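Local coordinates for yeast glycogen phosphorylase (Saccharomyces cerevisiae, PDB 1YGP), which is a dimeric GT-B-fold enzyme of the carbohydrate phosphorylase family that carries pyridoxal-5'-phosphate, at residues Leu597-Leu601 with Phe838-Arg842. Residues are numbered along the deposited sequence.
Sequences LDDTL and FHNQR
One guanidinium ties two pieces of backbone together: Arg842 NH2 donates to Asp598 O at 2.9 Å, while Arg842 NE bonds Phe838 O at 2.8 Å, near the end of helix 820-840. The site lies in a GT-B fold, where the turn leading into strand 601-606 of the six-stranded parallel sheet meets the junction of helices 820-840 and 842-856. Residues 597-598 form a short 3-10 segment, closed by Thr600 N to Leu597 O (2.8 Å); Thr600 and Leu601 then extend into the strand. Gln841 (phi/psi -139/64) breaks the helix and is N-cap of the next. CA atoms pair Asp599 with His839 (6.2 Å) and Leu601 with Phe838 (7.4 Å). Arg842 (chi1 t, chi2 and chi3 p) adds a long salt bridge, NH1 to Asp598 OD1, 3.4 Å, on the side where helix 562-584 brings Asn568 against it. Asp599 (chi1 t) and His839 (chi1 m) make a His-carboxylate hydrogen bond, ND1 to OD1, 3.1 Å. Alongside these polar links Phe838 (chi1 t) points toward the turn, its ring edge-to-face with Trp845; over one ring face sits Leu601 CD1, a CH-pi contact 3.7 Å from the Phe838 centroid.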
loop_
_atom_site.group_PDB
_atom_site.type_symbol
_atom_site.label_atom_id
_atom_site.label_comp_id
_atom_site.label_asym_id
_atom_site.label_seq_id
_atom_site.Cartn_x
_atom_site.Cartn_y
_atom_site.Cartn_z
ATOM N N LEU A 597 -25.248 6.673 -38.272
ATOM C CA LEU A 597 -24.262 7.421 -37.495
ATOM C C LEU A 597 -23.625 8.630 -38.188
ATOM O O LEU A 597 -23.509 9.685 -37.572
ATOM C CB LEU A 597 -23.199 6.448 -37.090
ATOM C CG LEU A 597 -22.396 6.702 -35.865
ATOM C CD1 LEU A 597 -23.317 6.689 -34.667
ATOM C CD2 LEU A 597 -21.352 5.610 -35.719
ATOM N N ASP A 598 -23.247 8.563 -39.477
ATOM C CA ASP A 598 -22.678 9.718 -40.182
ATOM C C ASP A 598 -23.664 10.869 -40.294
ATOM O O ASP A 598 -23.267 12.001 -40.548
ATOM C CB ASP A 598 -22.230 9.362 -41.606
ATOM C CG ASP A 598 -21.256 10.360 -42.255
ATOM O OD1 ASP A 598 -20.507 11.027 -41.538
ATOM O OD2 ASP A 598 -21.232 10.472 -43.484
ATOM N N ASP A 599 -24.960 10.627 -40.117
ATOM C CA ASP A 599 -25.923 11.693 -40.153
ATOM C C ASP A 599 -26.427 11.927 -38.729
ATOM O O ASP A 599 -27.404 12.660 -38.528
ATOM C CB ASP A 599 -27.025 11.269 -41.119
ATOM C CG ASP A 599 -28.090 12.326 -41.398
ATOM O OD1 ASP A 599 -27.759 13.412 -41.887
ATOM O OD2 ASP A 599 -29.257 12.054 -41.106
ATOM N N THR A 600 -25.779 11.380 -37.703
ATOM C CA THR A 600 -26.205 11.614 -36.338
ATOM C C THR A 600 -25.299 12.692 -35.752
ATOM O O THR A 600 -24.088 12.483 -35.652
ATOM C CB THR A 600 -26.073 10.344 -35.503
ATOM O OG1 THR A 600 -26.753 9.280 -36.155
ATOM C CG2 THR A 600 -26.690 10.547 -34.144
ATOM N N LEU A 601 -25.816 13.861 -35.366
ATOM C CA LEU A 601 -24.967 14.886 -34.773
ATOM C C LEU A 601 -24.762 14.514 -33.315
ATOM O O LEU A 601 -25.713 14.278 -32.555
ATOM C CB LEU A 601 -25.598 16.285 -34.806
ATOM C CG LEU A 601 -24.831 17.451 -34.175
ATOM C CD1 LEU A 601 -23.896 18.101 -35.174
ATOM C CD2 LEU A 601 -25.818 18.511 -33.738
ATOM N N PHE A 838 -25.015 21.099 -40.420
ATOM C CA PHE A 838 -24.452 19.763 -40.343
ATOM C C PHE A 838 -25.133 18.752 -41.246
ATOM O O PHE A 838 -24.466 18.046 -42.000
ATOM C CB PHE A 838 -24.504 19.265 -38.872
ATOM C CG PHE A 838 -24.093 17.805 -38.663
ATOM C CD1 PHE A 838 -22.752 17.449 -38.617
ATOM C CD2 PHE A 838 -25.072 16.815 -38.535
ATOM C CE1 PHE A 838 -22.407 16.114 -38.447
ATOM C CE2 PHE A 838 -24.715 15.477 -38.366
ATOM C CZ PHE A 838 -23.377 15.123 -38.321
ATOM N N HIS A 839 -26.455 18.627 -41.175
ATOM C CA HIS A 839 -27.078 17.558 -41.932
ATOM C C HIS A 839 -27.180 17.885 -43.415
ATOM O O HIS A 839 -26.826 17.076 -44.271
ATOM C CB HIS A 839 -28.474 17.260 -41.377
ATOM C CG HIS A 839 -28.505 16.656 -39.982
ATOM N ND1 HIS A 839 -28.355 15.396 -39.594
ATOM C CD2 HIS A 839 -28.766 17.387 -38.845
ATOM C CE1 HIS A 839 -28.524 15.339 -38.294
ATOM N NE2 HIS A 839 -28.772 16.542 -37.850
ATOM N N ASN A 840 -27.565 19.113 -43.730
ATOM C CA ASN A 840 -27.868 19.436 -45.097
ATOM C C ASN A 840 -26.713 20.003 -45.863
ATOM O O ASN A 840 -26.720 19.913 -47.090
ATOM C CB ASN A 840 -29.001 20.418 -45.157
ATOM C CG ASN A 840 -30.241 19.896 -44.456
ATOM O OD1 ASN A 840 -30.553 18.705 -44.426
ATOM N ND2 ASN A 840 -30.985 20.790 -43.821
ATOM N N GLN A 841 -25.720 20.623 -45.240
ATOM C CA GLN A 841 -24.593 21.095 -46.022
ATOM C C GLN A 841 -23.247 20.868 -45.350
ATOM O O GLN A 841 -22.424 21.751 -45.076
ATOM C CB GLN A 841 -24.812 22.581 -46.379
ATOM C CG GLN A 841 -25.298 23.595 -45.365
ATOM C CD GLN A 841 -25.602 24.948 -46.013
ATOM O OE1 GLN A 841 -25.350 25.195 -47.191
ATOM N NE2 GLN A 841 -26.153 25.920 -45.301
ATOM N N ARG A 842 -23.009 19.565 -45.207
ATOM C CA ARG A 842 -21.814 19.039 -44.596
ATOM C C ARG A 842 -20.522 19.541 -45.225
ATOM O O ARG A 842 -19.555 19.694 -44.480
ATOM C CB ARG A 842 -21.882 17.541 -44.660
ATOM C CG ARG A 842 -20.817 16.801 -43.874
ATOM C CD ARG A 842 -20.946 16.927 -42.356
ATOM N NE ARG A 842 -22.208 16.398 -41.869
ATOM C CZ ARG A 842 -22.464 15.090 -41.799
ATOM N NH1 ARG A 842 -21.568 14.152 -42.158
ATOM N NH2 ARG A 842 -23.683 14.742 -41.395
#